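PDB 5J7O: major capsid protein from Faustovirus, which probably forms the outer capsid shell of this large double-stranded DNA virus, as a double jelly-roll protein that assembles into trimers. Local coordinates for residues 231-236 against 274-279; 197-202 against 418-423; 427-432 against 601-606; 118-123 against 155-160. One frame throughout, in Å; residues are numbered along the deposited sequence.

Contact 1. Residues 231-236 against 274-279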
loop_
_atom_site.group_PDB
_atom_site.type_symbol
_atom_site.label_atom_id
_atom_site.label_comp_id
_atom_site.label_asym_id
_atom_site.label_seq_id
_atom_site.Cartn_x
_atom_site.Cartn_y
_atom_site.Cartn_z
ATOM N N PRO B 231 3.675 9.847 1.684
ATOM C CA PRO B 231 4.282 9.251 2.880
ATOM C C PRO B 231 5.725 8.846 2.623
ATOM O O PRO B 231 6.112 8.515 1.500
ATOM C CB PRO B 231 3.400 8.028 3.158
ATOM C CG PRO B 231 2.111 8.313 2.463
ATOM C CD PRO B 231 2.471 9.116 1.250
ATOM N N VAL B 232 6.526 8.881 3.685
ATOM C CA VAL B 232 7.924 8.472 3.633
ATOM C C VAL B 232 8.147 7.427 4.717
ATOM O O VAL B 232 7.901 7.691 5.900
ATOM C CB VAL B 232 8.886 9.658 3.811
ATOM C CG1 VAL B 232 10.325 9.171 3.824
ATOM C CG2 VAL B 232 8.679 10.679 2.699
ATOM N N GLU B 233 8.610 6.248 4.312
ATOM C CA GLU B 233 8.779 5.126 5.225
ATOM C C GLU B 233 10.095 5.250 5.985
ATOM O O GLU B 233 11.152 5.454 5.382
ATOM C CB GLU B 233 8.734 3.815 4.445
ATOM C CG GLU B 233 9.023 2.573 5.261
ATOM C CD GLU B 233 9.014 1.321 4.408
ATOM O OE1 GLU B 233 10.106 0.831 4.052
ATOM O OE2 GLU B 233 7.911 0.835 4.080
ATOM N N ALA B 234 10.027 5.119 7.308
ATOM C CA ALA B 234 11.190 5.255 8.173
ATOM C C ALA B 234 11.310 4.033 9.071
ATOM O O ALA B 234 10.315 3.565 9.634
ATOM C CB ALA B 234 11.104 6.525 9.027
ATOM N N ALA B 235 12.531 3.525 9.206
ATOM C CA ALA B 235 12.812 2.354 10.023
ATOM C C ALA B 235 13.411 2.770 11.361
ATOM O O ALA B 235 14.100 3.789 11.466
ATOM C CB ALA B 235 13.762 1.398 9.300
ATOM N N SER B 236 13.146 1.962 12.384
ATOM C CA SER B 236 13.569 2.252 13.743
ATOM C C SER B 236 14.808 1.440 14.104
ATOM O O SER B 236 15.363 0.695 13.292
ATOM C CB SER B 236 12.443 1.951 14.731
ATOM O OG SER B 236 12.267 0.552 14.883
ATOM N N ARG B 274 12.972 -4.806 13.020
ATOM C CA ARG B 274 12.788 -3.366 13.110
ATOM C C ARG B 274 11.325 -3.030 12.853
ATOM O O ARG B 274 10.599 -3.788 12.205
ATOM C CB ARG B 274 13.652 -2.617 12.089
ATOM C CG ARG B 274 15.061 -3.137 11.902
ATOM C CD ARG B 274 15.789 -2.331 10.830
ATOM N NE ARG B 274 15.560 -2.849 9.483
ATOM C CZ ARG B 274 15.786 -2.159 8.368
ATOM N NH1 ARG B 274 16.231 -0.911 8.436
ATOM N NH2 ARG B 274 15.556 -2.710 7.184
ATOM N N LYS B 275 10.901 -1.877 13.356
ATOM C CA LYS B 275 9.591 -1.345 13.022
ATOM C C LYS B 275 9.708 -0.363 11.864
ATOM O O LYS B 275 10.715 0.335 11.714
ATOM C CB LYS B 275 8.950 -0.651 14.226
ATOM C CG LYS B 275 8.610 -1.582 15.377
ATOM C CD LYS B 275 8.134 -0.815 16.606
ATOM C CE LYS B 275 6.730 -0.263 16.423
ATOM N NZ LYS B 275 6.218 0.345 17.685
ATOM N N LEU B 276 8.671 -0.327 11.036
ATOM C CA LEU B 276 8.531 0.680 9.996
ATOM C C LEU B 276 7.379 1.601 10.365
ATOM O O LEU B 276 6.273 1.132 10.656
ATOM C CB LEU B 276 8.273 0.048 8.626
ATOM C CG LEU B 276 9.286 -0.948 8.060
ATOM C CD1 LEU B 276 8.917 -1.309 6.628
ATOM C CD2 LEU B 276 10.698 -0.394 8.131
ATOM N N THR B 277 7.642 2.902 10.376
ATOM C CA THR B 277 6.594 3.900 10.494
ATOM C C THR B 277 6.669 4.833 9.294
ATOM O O THR B 277 7.690 4.914 8.605
ATOM C CB THR B 277 6.704 4.707 11.796
ATOM O OG1 THR B 277 5.441 5.320 12.085
ATOM C CG2 THR B 277 7.755 5.796 11.664
ATOM N N GLN B 278 5.569 5.531 9.043
ATOM C CA GLN B 278 5.478 6.463 7.933
ATOM C C GLN B 278 5.358 7.884 8.463
ATOM O O GLN B 278 4.632 8.139 9.429
ATOM C CB GLN B 278 4.286 6.133 7.033
ATOM C CG GLN B 278 4.320 4.720 6.487
ATOM C CD GLN B 278 3.939 4.652 5.024
ATOM O OE1 GLN B 278 4.699 4.149 4.197
ATOM N NE2 GLN B 278 2.754 5.155 4.696
ATOM N N VAL B 279 6.086 8.799 7.834
ATOM C CA VAL B 279 6.035 10.211 8.180
ATOM C C VAL B 279 5.711 11.005 6.925
ATOM O O VAL B 279 6.045 10.603 5.806
ATOM C CB VAL B 279 7.357 10.706 8.810
ATOM C CG1 VAL B 279 7.632 9.981 10.118
ATOM C CG2 VAL B 279 8.508 10.520 7.836
#
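A234 and T277 sit at the middle of an antiparallel ladder and trade both of their backbone hydrogen bonds: A234 N to T277 O at 2.7 Å, and T277 N to A234 O at 2.9 Å. V232 and V279 repeat this hydrogen-bonded pairing, and S236 N continues it by donating to K275 O. At that end, however, the return bond goes to a side chain. S236 CB carries OG into the position between backbone N and carbonyl carbon (chi1 73°), where OG accepts K275 N at 3.2 Å in place of a carbonyl oxygen.

On the face carrying E233, A235, L276 and Q278, the two branches of L276 divide the work. CD1 lies against the carboxylate of E233, 3.4 Å from its CD, whereas CD2 packs on A235 CB at 3.7 Å. The same methyl also meets R274 NH1 at 3.5 Å, oblique to the guanidinium. The side chain of Q278 crosses P231 obliquely, with NE2 3.3 Å from P231 CB. On the face of V232, A234, T277 and V279 the apolar contact is looser, with V279 CG2 approaching V232 CB at 4.1 Å.

The guanidinium of R274 is positioned from outside: NH2 forms a salt bridge with E229 of the second subunit, and NE bonds to T285 of that subunit. Residues around A235 and L276 pair with a strand of the second subunit, and Q278 and V279 with one of the third. This two-stranded antiparallel ladder thereby becomes part of an intersubunit beta-sheet that links the three chains of the trimer.

Contact 2. Residues 197-202 against 418-423; sequences PLDEYT and IRVYRE
With CG of D199 anti to the backbone N (chi1 -170°), its carboxylate reaches the strand of V420 and Y421. OD1 accepts Y421 N at 3.0 Å on its syn side, somewhat out of the carboxylate plane, and also touches V420 CB at 3.3 Å. The second oxygen, OD2, is buried by the contact without a hydrogen-bond partner in the model. It stands 3.7 Å from Y421 CD2, the carboxylate nearly parallel to the phenol ring.

Y421 CG lies anti to its carbonyl carbon (chi1 -61°), and the ring runs beside that of Y201, both pointing the same way. Y201 CB rests over one face of the Y421 ring, toward its rim, in a CH-pi contact 3.9 Å from the centroid; the two ring planes are inclined at 58°. Both hydroxyls end on the backbone of L300, Y201 OH at its N and Y421 OH at its O.

Farther along, T202 and E423 meet tip to tip. T202 OG1 donates to the syn lone pair of E423 OE1 at 2.6 Å while accepting a weak bond from L204 N as the N-cap of helix 203-212. At the other end L198 CD2 meets I418 CD1 at 4.0 Å.

L198 and D199 form a classic beta bulge facing F191. In this double jelly-roll protein the side chains join outermost strands of two four-stranded sheets, 196-202 beside 186-193 and 415-428 beside 607-620, with helix 203-212 against Y421 and E423.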
loop_
_atom_site.group_PDB
_atom_site.type_symbol
_atom_site.label_atom_id
_atom_site.label_comp_id
_atom_site.label_asym_id
_atom_site.label_seq_id
_atom_site.Cartn_x
_atom_site.Cartn_y
_atom_site.Cartn_z
ATOM N N PRO B 197 -19.126 26.731 -24.286
ATOM C CA PRO B 197 -18.413 25.685 -23.544
ATOM C C PRO B 197 -18.582 24.331 -24.213
ATOM O O PRO B 197 -19.684 23.774 -24.229
ATOM C CB PRO B 197 -19.072 25.719 -22.160
ATOM C CG PRO B 197 -19.639 27.094 -22.046
ATOM C CD PRO B 197 -20.078 27.463 -23.434
ATOM N N LEU B 198 -17.502 23.798 -24.788
ATOM C CA LEU B 198 -17.582 22.481 -25.406
ATOM C C LEU B 198 -17.552 21.381 -24.353
ATOM O O LEU B 198 -18.225 20.355 -24.504
ATOM C CB LEU B 198 -16.446 22.306 -26.417
ATOM C CG LEU B 198 -16.579 21.171 -27.437
ATOM C CD1 LEU B 198 -15.855 21.522 -28.726
ATOM C CD2 LEU B 198 -16.044 19.866 -26.879
ATOM N N ASP B 199 -16.783 21.578 -23.285
ATOM C CA ASP B 199 -16.770 20.656 -22.160
ATOM C C ASP B 199 -16.184 21.376 -20.956
ATOM O O ASP B 199 -15.330 22.255 -21.098
ATOM C CB ASP B 199 -15.970 19.385 -22.466
ATOM C CG ASP B 199 -16.150 18.318 -21.404
ATOM O OD1 ASP B 199 -17.226 18.290 -20.770
ATOM O OD2 ASP B 199 -15.220 17.510 -21.200
ATOM N N GLU B 200 -16.652 20.991 -19.772
ATOM C CA GLU B 200 -16.220 21.641 -18.544
ATOM C C GLU B 200 -16.470 20.713 -17.366
ATOM O O GLU B 200 -17.375 19.875 -17.398
ATOM C CB GLU B 200 -16.950 22.970 -18.334
ATOM C CG GLU B 200 -18.458 22.858 -18.459
ATOM C CD GLU B 200 -19.174 24.125 -18.044
ATOM O OE1 GLU B 200 -18.599 24.903 -17.252
ATOM O OE2 GLU B 200 -20.313 24.342 -18.509
ATOM N N TYR B 201 -15.654 20.876 -16.326
ATOM C CA TYR B 201 -15.822 20.128 -15.089
ATOM C C TYR B 201 -15.375 21.004 -13.927
ATOM O O TYR B 201 -14.749 22.050 -14.115
ATOM C CB TYR B 201 -15.046 18.804 -15.117
ATOM C CG TYR B 201 -13.547 18.949 -15.263
ATOM C CD1 TYR B 201 -12.736 19.152 -14.153
ATOM C CD2 TYR B 201 -12.940 18.865 -16.509
ATOM C CE1 TYR B 201 -11.368 19.282 -14.281
ATOM C CE2 TYR B 201 -11.570 18.991 -16.645
ATOM C CZ TYR B 201 -10.789 19.199 -15.529
ATOM O OH TYR B 201 -9.426 19.325 -15.658
ATOM N N THR B 202 -15.704 20.564 -12.719
ATOM C CA THR B 202 -15.390 21.302 -11.505
ATOM C C THR B 202 -14.412 20.498 -10.649
ATOM O O THR B 202 -13.921 19.441 -11.052
ATOM C CB THR B 202 -16.665 21.625 -10.720
ATOM O OG1 THR B 202 -17.236 20.412 -10.214
ATOM C CG2 THR B 202 -17.681 22.325 -11.607
ATOM N N ILE B 418 -16.861 11.805 -28.276
ATOM C CA ILE B 418 -16.285 12.514 -27.144
ATOM C C ILE B 418 -17.095 12.174 -25.902
ATOM O O ILE B 418 -18.258 11.771 -25.977
ATOM C CB ILE B 418 -16.243 14.046 -27.359
ATOM C CG1 ILE B 418 -17.619 14.667 -27.119
ATOM C CG2 ILE B 418 -15.759 14.383 -28.763
ATOM C CD1 ILE B 418 -17.626 16.178 -27.220
ATOM N N ARG B 419 -16.454 12.327 -24.746
ATOM C CA ARG B 419 -17.106 12.174 -23.453
ATOM C C ARG B 419 -17.054 13.506 -22.722
ATOM O O ARG B 419 -15.992 14.133 -22.640
ATOM C CB ARG B 419 -16.445 11.077 -22.615
ATOM C CG ARG B 419 -17.129 9.718 -22.698
ATOM C CD ARG B 419 -16.798 8.989 -23.990
ATOM N NE ARG B 419 -17.200 7.584 -23.933
ATOM C CZ ARG B 419 -16.813 6.658 -24.804
ATOM N NH1 ARG B 419 -16.007 6.983 -25.805
ATOM N NH2 ARG B 419 -17.227 5.405 -24.670
ATOM N N VAL B 420 -18.196 13.932 -22.192
ATOM C CA VAL B 420 -18.325 15.239 -21.565
ATOM C C VAL B 420 -18.895 15.076 -20.163
ATOM O O VAL B 420 -19.689 14.169 -19.894
ATOM C CB VAL B 420 -19.209 16.187 -22.403
ATOM C CG1 VAL B 420 -18.437 16.702 -23.606
ATOM C CG2 VAL B 420 -20.473 15.470 -22.849
ATOM N N TYR B 421 -18.482 15.966 -19.267
ATOM C CA TYR B 421 -18.996 15.971 -17.907
ATOM C C TYR B 421 -20.343 16.681 -17.855
ATOM O O TYR B 421 -20.568 17.670 -18.555
ATOM C CB TYR B 421 -18.011 16.655 -16.959
ATOM C CG TYR B 421 -16.661 15.980 -16.875
ATOM C CD1 TYR B 421 -16.445 14.924 -16.000
ATOM C CD2 TYR B 421 -15.602 16.403 -17.665
ATOM C CE1 TYR B 421 -15.213 14.304 -15.918
ATOM C CE2 TYR B 421 -14.366 15.791 -17.590
ATOM C CZ TYR B 421 -14.176 14.742 -16.715
ATOM O OH TYR B 421 -12.947 14.130 -16.637
ATOM N N ARG B 422 -21.238 16.167 -17.014
ATOM C CA ARG B 422 -22.555 16.763 -16.812
ATOM C C ARG B 422 -22.898 16.636 -15.334
ATOM O O ARG B 422 -23.233 15.545 -14.862
ATOM C CB ARG B 422 -23.608 16.097 -17.695
ATOM C CG ARG B 422 -23.837 16.826 -19.005
ATOM C CD ARG B 422 -24.457 18.188 -18.739
ATOM N NE ARG B 422 -24.581 19.014 -19.936
ATOM C CZ ARG B 422 -25.404 20.052 -20.036
ATOM N NH1 ARG B 422 -26.186 20.379 -19.015
ATOM N NH2 ARG B 422 -25.457 20.759 -21.157
ATOM N N GLU B 423 -22.825 17.754 -14.616
ATOM C CA GLU B 423 -22.860 17.776 -13.162
ATOM C C GLU B 423 -24.109 18.486 -12.656
ATOM O O GLU B 423 -24.568 19.464 -13.255
ATOM C CB GLU B 423 -21.602 18.466 -12.615
ATOM C CG GLU B 423 -21.738 19.069 -11.225
ATOM C CD GLU B 423 -20.480 19.789 -10.779
ATOM O OE1 GLU B 423 -19.377 19.364 -11.182
ATOM O OE2 GLU B 423 -20.595 20.784 -10.031
#

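Contact 3. Residues 427-432 against 601-606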
loop_
_atom_site.group_PDB
_atom_site.type_symbol
_atom_site.label_atom_id
_atom_site.label_comp_id
_atom_site.label_asym_id
_atom_site.label_seq_id
_atom_site.Cartn_x
_atom_site.Cartn_y
_atom_site.Cartn_z
ATOM N N ARG B 427 -28.840 20.579 -3.016
ATOM C CA ARG B 427 -28.776 20.641 -1.565
ATOM C C ARG B 427 -30.031 20.029 -0.962
ATOM O O ARG B 427 -31.149 20.294 -1.413
ATOM C CB ARG B 427 -28.615 22.079 -1.075
ATOM C CG ARG B 427 -28.758 22.190 0.432
ATOM C CD ARG B 427 -27.806 23.200 1.019
ATOM N NE ARG B 427 -26.412 22.914 0.704
ATOM C CZ ARG B 427 -25.386 23.575 1.230
ATOM N NH1 ARG B 427 -25.603 24.551 2.102
ATOM N NH2 ARG B 427 -24.145 23.258 0.889
ATOM N N GLU B 428 -29.837 19.207 0.065
ATOM C CA GLU B 428 -30.920 18.450 0.671
ATOM C C GLU B 428 -30.918 18.625 2.180
ATOM O O GLU B 428 -29.858 18.679 2.812
ATOM C CB GLU B 428 -30.805 16.959 0.333
ATOM C CG GLU B 428 -31.117 16.612 -1.110
ATOM C CD GLU B 428 -32.606 16.521 -1.380
ATOM O OE1 GLU B 428 -33.401 16.839 -0.470
ATOM O OE2 GLU B 428 -32.982 16.124 -2.502
ATOM N N VAL B 429 -32.119 18.723 2.749
ATOM C CA VAL B 429 -32.353 18.528 4.171
ATOM C C VAL B 429 -33.347 17.404 4.421
ATOM O O VAL B 429 -33.772 17.195 5.558
ATOM C CB VAL B 429 -32.817 19.832 4.852
ATOM C CG1 VAL B 429 -31.715 20.879 4.806
ATOM C CG2 VAL B 429 -34.088 20.351 4.198
ATOM N N ASN B 430 -33.725 16.675 3.374
ATOM C CA ASN B 430 -34.673 15.577 3.484
ATOM C C ASN B 430 -33.932 14.263 3.692
ATOM O O ASN B 430 -32.909 14.004 3.052
ATOM C CB ASN B 430 -35.542 15.493 2.227
ATOM C CG ASN B 430 -36.206 16.815 1.889
ATOM O OD1 ASN B 430 -35.957 17.398 0.833
ATOM N ND2 ASN B 430 -37.059 17.295 2.787
ATOM N N ALA B 431 -34.458 13.434 4.598
ATOM C CA ALA B 431 -33.839 12.140 4.865
ATOM C C ALA B 431 -33.946 11.207 3.667
ATOM O O ALA B 431 -33.116 10.306 3.506
ATOM C CB ALA B 431 -34.475 11.498 6.097
ATOM N N ALA B 432 -34.956 11.403 2.823
ATOM C CA ALA B 432 -35.139 10.605 1.621
ATOM C C ALA B 432 -35.800 11.479 0.568
ATOM O O ALA B 432 -36.725 12.235 0.878
ATOM C CB ALA B 432 -35.990 9.360 1.893
ATOM N N CYS B 601 -28.778 12.818 6.749
ATOM C CA CYS B 601 -29.217 14.111 6.237
ATOM C C CYS B 601 -30.552 14.520 6.852
ATOM O O CYS B 601 -31.547 13.798 6.733
ATOM C CB CYS B 601 -29.325 14.058 4.715
ATOM S SG CYS B 601 -29.816 15.619 3.944
ATOM N N ASP B 602 -30.567 15.678 7.505
ATOM C CA ASP B 602 -31.796 16.320 7.961
ATOM C C ASP B 602 -31.529 17.818 8.075
ATOM O O ASP B 602 -30.478 18.310 7.647
ATOM C CB ASP B 602 -32.297 15.704 9.275
ATOM C CG ASP B 602 -31.220 15.623 10.344
ATOM O OD1 ASP B 602 -30.291 16.459 10.338
ATOM O OD2 ASP B 602 -31.309 14.719 11.201
ATOM N N SER B 603 -32.484 18.550 8.655
ATOM C CA SER B 603 -32.367 20.003 8.728
ATOM C C SER B 603 -31.197 20.450 9.594
ATOM O O SER B 603 -30.687 21.558 9.402
ATOM C CB SER B 603 -33.670 20.611 9.249
ATOM O OG SER B 603 -34.734 20.383 8.342
ATOM N N SER B 604 -30.755 19.619 10.536
ATOM C CA SER B 604 -29.564 19.936 11.310
ATOM C C SER B 604 -28.280 19.555 10.587
ATOM O O SER B 604 -27.197 19.949 11.034
ATOM C CB SER B 604 -29.615 19.237 12.669
ATOM O OG SER B 604 -30.821 19.536 13.350
ATOM N N ASN B 605 -28.373 18.806 9.489
ATOM C CA ASN B 605 -27.203 18.353 8.735
ATOM C C ASN B 605 -27.516 18.403 7.246
ATOM O O ASN B 605 -27.734 17.370 6.602
ATOM C CB ASN B 605 -26.796 16.940 9.163
ATOM C CG ASN B 605 -26.424 16.860 10.629
ATOM O OD1 ASN B 605 -25.308 17.203 11.017
ATOM N ND2 ASN B 605 -27.361 16.404 11.453
ATOM N N PRO B 606 -27.551 19.601 6.662
ATOM C CA PRO B 606 -27.799 19.702 5.219
ATOM C C PRO B 606 -26.651 19.109 4.418
ATOM O O PRO B 606 -25.480 19.246 4.779
ATOM C CB PRO B 606 -27.930 21.211 4.983
ATOM C CG PRO B 606 -27.194 21.836 6.117
ATOM C CD PRO B 606 -27.401 20.925 7.291
#
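C601 and E428 meet in the close-packed half of this contact. C601 SG, anti to its own backbone N (chi1 -178°), is directed into the bend of the opposite segment, where it lies 3.3 Å from E428 O and 3.6 Å from N430 O, with E428 CB a little farther off. The buried thiol is therefore lodged among backbone oxygens as the chain leaves strand 415-428. No conventional hydrogen bond joins the two segments. Three CA-H...O contacts run between them instead: D602 CA to V429 O at 3.2 Å, P606 CA to E428 O at 3.3 Å, and A431 CA to C601 O at 3.4 Å. Carbonyls of both segments thus accept alpha-carbon hydrogens.

Residues 602-605 form a type I beta turn, closed by N605 N donating to D602 O at 2.8 Å. D602 OD1 reinforces it from inside the segment, taking N605 ND2 and, weakly, S604 N. The turn belongs to the loop leading from strand 592-597 into strand 607-620, which pairs with strand 415-428; E428 and C607 are already joined through their backbones.

In contrast to buried C601, the side chains of V429, R427 and S603 are exposed to solvent and keep wider contacts. V429 spans the turn: CG1 touches P606 CB at 3.8 Å, and CB comes 4.0 Å from S603 OG. Beside it, the aliphatic part of R427 only grazes the proline, while its guanidinium turns to a salt bridge from NE to D608. N430 and A431 are exposed too, although their backbones meet C601, and the carbonyl of N430 takes a hydrogen bond from Y596 OH.

Contact 4. Residues 118-123 against 155-160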
loop_
_atom_site.group_PDB
_atom_site.type_symbol
_atom_site.label_atom_id
_atom_site.label_comp_id
_atom_site.label_asym_id
_atom_site.label_seq_id
_atom_site.Cartn_x
_atom_site.Cartn_y
_atom_site.Cartn_z
ATOM N N THR B 118 -0.065 36.564 19.141
ATOM C CA THR B 118 0.227 36.528 20.566
ATOM C C THR B 118 -0.239 35.209 21.161
ATOM O O THR B 118 -1.041 34.481 20.569
ATOM C CB THR B 118 -0.436 37.690 21.320
ATOM O OG1 THR B 118 -1.803 37.815 20.907
ATOM C CG2 THR B 118 0.297 38.994 21.052
ATOM N N VAL B 119 0.280 34.909 22.345
ATOM C CA VAL B 119 -0.208 33.760 23.111
ATOM C C VAL B 119 -1.564 34.116 23.722
ATOM O O VAL B 119 -1.673 35.141 24.415
ATOM C CB VAL B 119 0.799 33.373 24.195
ATOM C CG1 VAL B 119 0.288 32.193 25.006
ATOM C CG2 VAL B 119 2.153 33.048 23.575
ATOM N N PRO B 120 -2.610 33.322 23.492
ATOM C CA PRO B 120 -3.941 33.699 23.992
ATOM C C PRO B 120 -4.052 33.643 25.508
ATOM O O PRO B 120 -3.113 33.235 26.199
ATOM C CB PRO B 120 -4.863 32.671 23.326
ATOM C CG PRO B 120 -3.986 31.485 23.095
ATOM C CD PRO B 120 -2.628 32.040 22.766
ATOM N N ALA B 121 -5.202 34.057 26.032
ATOM C CA ALA B 121 -5.427 34.020 27.469
ATOM C C ALA B 121 -5.564 32.582 27.953
ATOM O O ALA B 121 -6.037 31.699 27.232
ATOM C CB ALA B 121 -6.677 34.821 27.838
ATOM N N LEU B 122 -5.137 32.355 29.192
ATOM C CA LEU B 122 -5.207 31.033 29.789
ATOM C C LEU B 122 -6.662 30.607 29.977
ATOM O O LEU B 122 -7.562 31.447 30.043
ATOM C CB LEU B 122 -4.476 31.027 31.129
ATOM C CG LEU B 122 -2.954 31.140 31.051
ATOM C CD1 LEU B 122 -2.399 31.760 32.319
ATOM C CD2 LEU B 122 -2.325 29.777 30.799
ATOM N N PRO B 123 -6.917 29.303 30.053
ATOM C CA PRO B 123 -8.289 28.832 30.277
ATOM C C PRO B 123 -8.789 29.217 31.661
ATOM O O PRO B 123 -8.030 29.601 32.552
ATOM C CB PRO B 123 -8.178 27.310 30.130
ATOM C CG PRO B 123 -6.901 27.082 29.383
ATOM C CD PRO B 123 -5.988 28.187 29.812
ATOM N N GLN B 155 -2.937 24.649 34.268
ATOM C CA GLN B 155 -2.875 24.760 32.819
ATOM C C GLN B 155 -1.933 25.893 32.441
ATOM O O GLN B 155 -1.937 26.953 33.074
ATOM C CB GLN B 155 -4.263 24.998 32.210
ATOM C CG GLN B 155 -5.178 23.785 32.271
ATOM C CD GLN B 155 -6.521 24.033 31.613
ATOM O OE1 GLN B 155 -7.329 24.823 32.100
ATOM N NE2 GLN B 155 -6.766 23.358 30.495
ATOM N N SER B 156 -1.124 25.661 31.411
ATOM C CA SER B 156 -0.158 26.648 30.954
ATOM C C SER B 156 0.113 26.420 29.473
ATOM O O SER B 156 -0.447 25.515 28.848
ATOM C CB SER B 156 1.135 26.575 31.776
ATOM O OG SER B 156 1.725 25.290 31.690
ATOM N N TYR B 157 0.979 27.259 28.911
ATOM C CA TYR B 157 1.388 27.155 27.519
ATOM C C TYR B 157 2.880 26.872 27.445
ATOM O O TYR B 157 3.675 27.486 28.164
ATOM C CB TYR B 157 1.061 28.433 26.740
ATOM C CG TYR B 157 -0.417 28.726 26.644
ATOM C CD1 TYR B 157 -1.263 27.896 25.919
ATOM C CD2 TYR B 157 -0.966 29.835 27.270
ATOM C CE1 TYR B 157 -2.615 28.161 25.826
ATOM C CE2 TYR B 157 -2.316 30.111 27.182
ATOM C CZ TYR B 157 -3.135 29.269 26.459
ATOM O OH TYR B 157 -4.482 29.538 26.369
ATOM N N VAL B 158 3.254 25.936 26.573
ATOM C CA VAL B 158 4.644 25.550 26.376
ATOM C C VAL B 158 4.911 25.416 24.883
ATOM O O VAL B 158 3.993 25.286 24.072
ATOM C CB VAL B 158 4.993 24.226 27.095
ATOM C CG1 VAL B 158 4.969 24.408 28.604
ATOM C CG2 VAL B 158 4.031 23.123 26.672
ATOM N N ASN B 159 6.191 25.462 24.526
ATOM C CA ASN B 159 6.620 25.092 23.187
ATOM C C ASN B 159 6.960 23.602 23.189
ATOM O O ASN B 159 6.727 22.899 24.177
ATOM C CB ASN B 159 7.783 25.972 22.729
ATOM C CG ASN B 159 8.910 26.032 23.742
ATOM O OD1 ASN B 159 8.925 25.288 24.723
ATOM N ND2 ASN B 159 9.869 26.922 23.504
ATOM N N GLN B 160 7.513 23.096 22.083
ATOM C CA GLN B 160 7.804 21.666 22.008
ATOM C C GLN B 160 8.822 21.253 23.063
ATOM O O GLN B 160 8.694 20.183 23.672
ATOM C CB GLN B 160 8.304 21.287 20.614
ATOM C CG GLN B 160 8.524 19.787 20.464
ATOM C CD GLN B 160 9.142 19.402 19.138
ATOM O OE1 GLN B 160 10.072 20.053 18.659
ATOM N NE2 GLN B 160 8.628 18.336 18.535
#
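Y157 OH approaches A121 O to 2.8 Å, with the oxygen at the edge of the ring and in its plane. The hydroxyl proton may go there, although another acceptor is within its range. Y157 CG lies anti to the carbonyl carbon (chi1 -64°), and from there the ring reaches across to the proline-rich run 119-123, which follows its outline. V119 CG1 touches CD2 at 3.5 Å, and L122 CD2 meets CE2 at 3.6 Å, each of these side chains sliding past the tyrosine in the opposite direction. P120 O lies obliquely to the ring, 3.4 Å from CE2, while the P120 ring is angled across the phenol end.

The tyrosine stands on strand 149-158 of the chain's seven-stranded mixed sheet, between strands 138-142 and 341-351. Laid over it, and running roughly antiparallel, residues 119-123 are an irregular loop that follows strand 116-118. L122 and P123 also rest on V138, and P123 on L342, so that the loop covers neighbouring strands as well.

At the far end P123 crosses the extended side chain of Q155, whose OE1 comes 3.3 Å from P123 CB. The Q155 amide is fixed from its other atom, NE2 bonding to T344 OG1.

In the fold
The four contacts are spread through an elongated chain. Contacts 2 and 3 both use strand 415-428, in successive segments, yet their centres are 28 Å apart: contact 2 joins that strand to the sheet containing strands 186-193 and 196-202, and contact 3 closes its end against a loop. Contact 1 falls within the long sequence span between the two segments of contact 2, but their centres stand 42 Å apart on opposite sides of the chain's centre. Contact 4 is closer to contact 1, about 12 Å between nearest atoms. Neighbouring subunits extend the contact 1 sheet and brush the margins of contact 4, whereas none touches contacts 2 or 3.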